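Local coordinates for Alpha/beta hydrolase (Enterobacter asburiae, PDB 6KMO), which probably hydrolyses ester bonds of carboxylic esters or lipids, as a bacterial esterase or lipase of the alpha/beta hydrolase fold, at residues Phe102-Gly107 against Glu119-Asp124. The protein carries 2 engineered substitutions. Numbering follows the deposited sequence.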
loop_
_atom_site.group_PDB
_atom_site.type_symbol
_atom_site.label_atom_id
_atom_site.label_comp_id
_atom_site.label_asym_id
_atom_site.label_seq_id
_atom_site.Cartn_x
_atom_site.Cartn_y
_atom_site.Cartn_z
ATOM N N PHE A 102 -6.172 18.150 -6.821
ATOM C CA PHE A 102 -7.074 17.409 -5.958
ATOM C C PHE A 102 -7.627 18.339 -4.889
ATOM O O PHE A 102 -6.891 19.146 -4.309
ATOM C CB PHE A 102 -6.447 16.154 -5.318
ATOM C CG PHE A 102 -5.203 16.393 -4.521
ATOM C CD1 PHE A 102 -5.242 16.519 -3.146
ATOM C CD2 PHE A 102 -3.968 16.406 -5.143
ATOM C CE1 PHE A 102 -4.085 16.686 -2.417
ATOM C CE2 PHE A 102 -2.804 16.569 -4.414
ATOM C CZ PHE A 102 -2.863 16.726 -3.051
ATOM N N MET A 103 -8.915 18.224 -4.619
ATOM C CA MET A 103 -9.486 18.841 -3.430
ATOM C C MET A 103 -8.937 18.103 -2.218
ATOM O O MET A 103 -8.682 16.892 -2.273
ATOM C CB MET A 103 -11.010 18.743 -3.455
ATOM C CG MET A 103 -11.650 19.212 -4.766
ATOM S SD MET A 103 -11.258 20.954 -5.334
ATOM C CE MET A 103 -11.903 21.863 -3.885
ATOM N N PHE A 104 -8.731 18.840 -1.128
ATOM C CA PHE A 104 -8.245 18.251 0.110
ATOM C C PHE A 104 -9.202 18.571 1.246
ATOM O O PHE A 104 -9.395 19.746 1.589
ATOM C CB PHE A 104 -6.819 18.657 0.489
ATOM C CG PHE A 104 -6.331 17.876 1.674
ATOM C CD1 PHE A 104 -5.759 16.630 1.512
ATOM C CD2 PHE A 104 -6.578 18.331 2.959
ATOM C CE1 PHE A 104 -5.395 15.870 2.604
ATOM C CE2 PHE A 104 -6.234 17.582 4.048
ATOM C CZ PHE A 104 -5.634 16.343 3.878
ATOM N N PHE A 105 -9.786 17.518 1.833
ATOM C CA PHE A 105 -10.752 17.598 2.917
ATOM C C PHE A 105 -10.067 17.096 4.181
ATOM O O PHE A 105 -9.727 15.916 4.286
ATOM C CB PHE A 105 -11.990 16.776 2.554
ATOM C CG PHE A 105 -12.595 17.149 1.226
ATOM C CD1 PHE A 105 -12.767 18.477 0.865
ATOM C CD2 PHE A 105 -13.005 16.175 0.350
ATOM C CE1 PHE A 105 -13.320 18.816 -0.360
ATOM C CE2 PHE A 105 -13.564 16.510 -0.871
ATOM C CZ PHE A 105 -13.712 17.850 -1.228
ATOM N N HIS A 106 -9.863 17.991 5.138
ATOM C CA HIS A 106 -9.137 17.651 6.348
ATOM C C HIS A 106 -9.992 16.827 7.305
ATOM O O HIS A 106 -11.221 16.846 7.269
ATOM C CB HIS A 106 -8.595 18.905 7.029
ATOM C CG HIS A 106 -9.609 19.726 7.769
ATOM N ND1 HIS A 106 -10.024 19.401 9.042
ATOM C CD2 HIS A 106 -10.224 20.891 7.460
ATOM C CE1 HIS A 106 -10.868 20.317 9.475
ATOM N NE2 HIS A 106 -11.011 21.230 8.534
ATOM N N GLY A 107 -9.304 16.105 8.187
ATOM C CA GLY A 107 -9.930 15.361 9.255
ATOM C C GLY A 107 -9.912 16.103 10.576
ATOM O O GLY A 107 -9.550 17.274 10.672
ATOM N N GLU A 119 -1.028 20.835 7.182
ATOM C CA GLU A 119 -0.164 21.358 6.130
ATOM C C GLU A 119 0.951 20.392 5.743
ATOM O O GLU A 119 1.249 20.222 4.556
ATOM C CB GLU A 119 0.408 22.725 6.528
ATOM C CG GLU A 119 1.281 23.292 5.433
ATOM C CD GLU A 119 1.648 24.737 5.630
ATOM O OE1 GLU A 119 1.444 25.257 6.751
ATOM O OE2 GLU A 119 2.115 25.354 4.644
ATOM N N ARG A 120 1.589 19.741 6.715
ATOM C CA ARG A 120 2.688 18.850 6.367
ATOM C C ARG A 120 2.190 17.692 5.504
ATOM O O ARG A 120 2.802 17.350 4.478
ATOM C CB ARG A 120 3.380 18.355 7.630
ATOM C CG ARG A 120 4.750 17.742 7.359
ATOM C CD ARG A 120 4.892 16.387 8.014
ATOM N NE ARG A 120 4.236 15.334 7.237
ATOM C CZ ARG A 120 3.289 14.515 7.682
ATOM N NH1 ARG A 120 2.760 14.615 8.891
ATOM N NH2 ARG A 120 2.866 13.568 6.866
ATOM N N LEU A 121 1.075 17.084 5.911
ATOM C CA LEU A 121 0.458 16.015 5.136
ATOM C C LEU A 121 0.102 16.487 3.736
ATOM O O LEU A 121 0.370 15.793 2.752
ATOM C CB LEU A 121 -0.792 15.519 5.868
ATOM C CG LEU A 121 -1.745 14.598 5.105
ATOM C CD1 LEU A 121 -1.046 13.329 4.605
ATOM C CD2 LEU A 121 -2.942 14.230 5.990
ATOM N N ILE A 122 -0.530 17.657 3.627
ATOM C CA ILE A 122 -0.917 18.161 2.313
ATOM C C ILE A 122 0.313 18.362 1.444
ATOM O O ILE A 122 0.333 17.974 0.273
ATOM C CB ILE A 122 -1.740 19.452 2.447
ATOM C CG1 ILE A 122 -3.062 19.165 3.147
ATOM C CG2 ILE A 122 -1.981 20.053 1.076
ATOM C CD1 ILE A 122 -3.736 20.399 3.681
ATOM N N ARG A 123 1.347 18.990 1.997
ATOM C CA ARG A 123 2.565 19.200 1.223
ATOM C C ARG A 123 3.175 17.876 0.780
ATOM O O ARG A 123 3.665 17.760 -0.353
ATOM C CB ARG A 123 3.581 20.014 2.033
ATOM C CG ARG A 123 3.222 21.488 2.201
ATOM C CD ARG A 123 4.263 22.166 3.062
ATOM N NE ARG A 123 4.042 23.595 3.233
ATOM C CZ ARG A 123 4.984 24.532 3.102
ATOM N NH1 ARG A 123 6.216 24.220 2.733
ATOM N NH2 ARG A 123 4.658 25.798 3.321
ATOM N N ASP A 124 3.169 16.864 1.650
ATOM C CA ASP A 124 3.712 15.565 1.262
ATOM C C ASP A 124 2.952 14.992 0.067
ATOM O O ASP A 124 3.554 14.415 -0.847
ATOM C CB ASP A 124 3.627 14.575 2.430
ATOM C CG ASP A 124 4.661 14.797 3.498
ATOM O OD1 ASP A 124 5.648 15.544 3.291
ATOM O OD2 ASP A 124 4.486 14.202 4.589
#
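One face of the Phe104 ring is taken by Ile122, whose CG1 sits almost over the ring centre, 3.6 Å from the centroid and 11° off the ring normal, a CH-pi contact. Past it, Ile122 CD1 leans over the ortho side of the ring, 3.6 Å from Phe104 CD2. Leu121 comes in obliquely at the far end, its CD2 4.0 Å from Phe104 CZ. Ile122 reaches the ring because CG1 lies anti to its own carbonyl carbon (chi1 -65°), which sends the longer branch toward the strand. With CG anti to the backbone N (chi1 -173°), Phe104 carries its ring out from the strand and lays a face against Ile122; the side chain also touches Asn179, within the GxSxG sequence of the probable nucleophile elbow. Away from this contact, Arg120 grips Asp124 OD2 side-on through NE and NH2, each at 2.9 Å from that oxygen, with the acceptor in the guanidinium plane; Arg123 holds Glu119 OE2 in the same side-on way. The contact thus seats helix 115-129 on strand 99-105 within a beta-alpha-beta unit of the alpha/beta hydrolase fold. It rests on dispersion and CH-pi contact between buried apolar side chains, which bring no polar group to be satisfied, while the helix's charged groups are met by each other and by Gly310, Asn313 and Pro69.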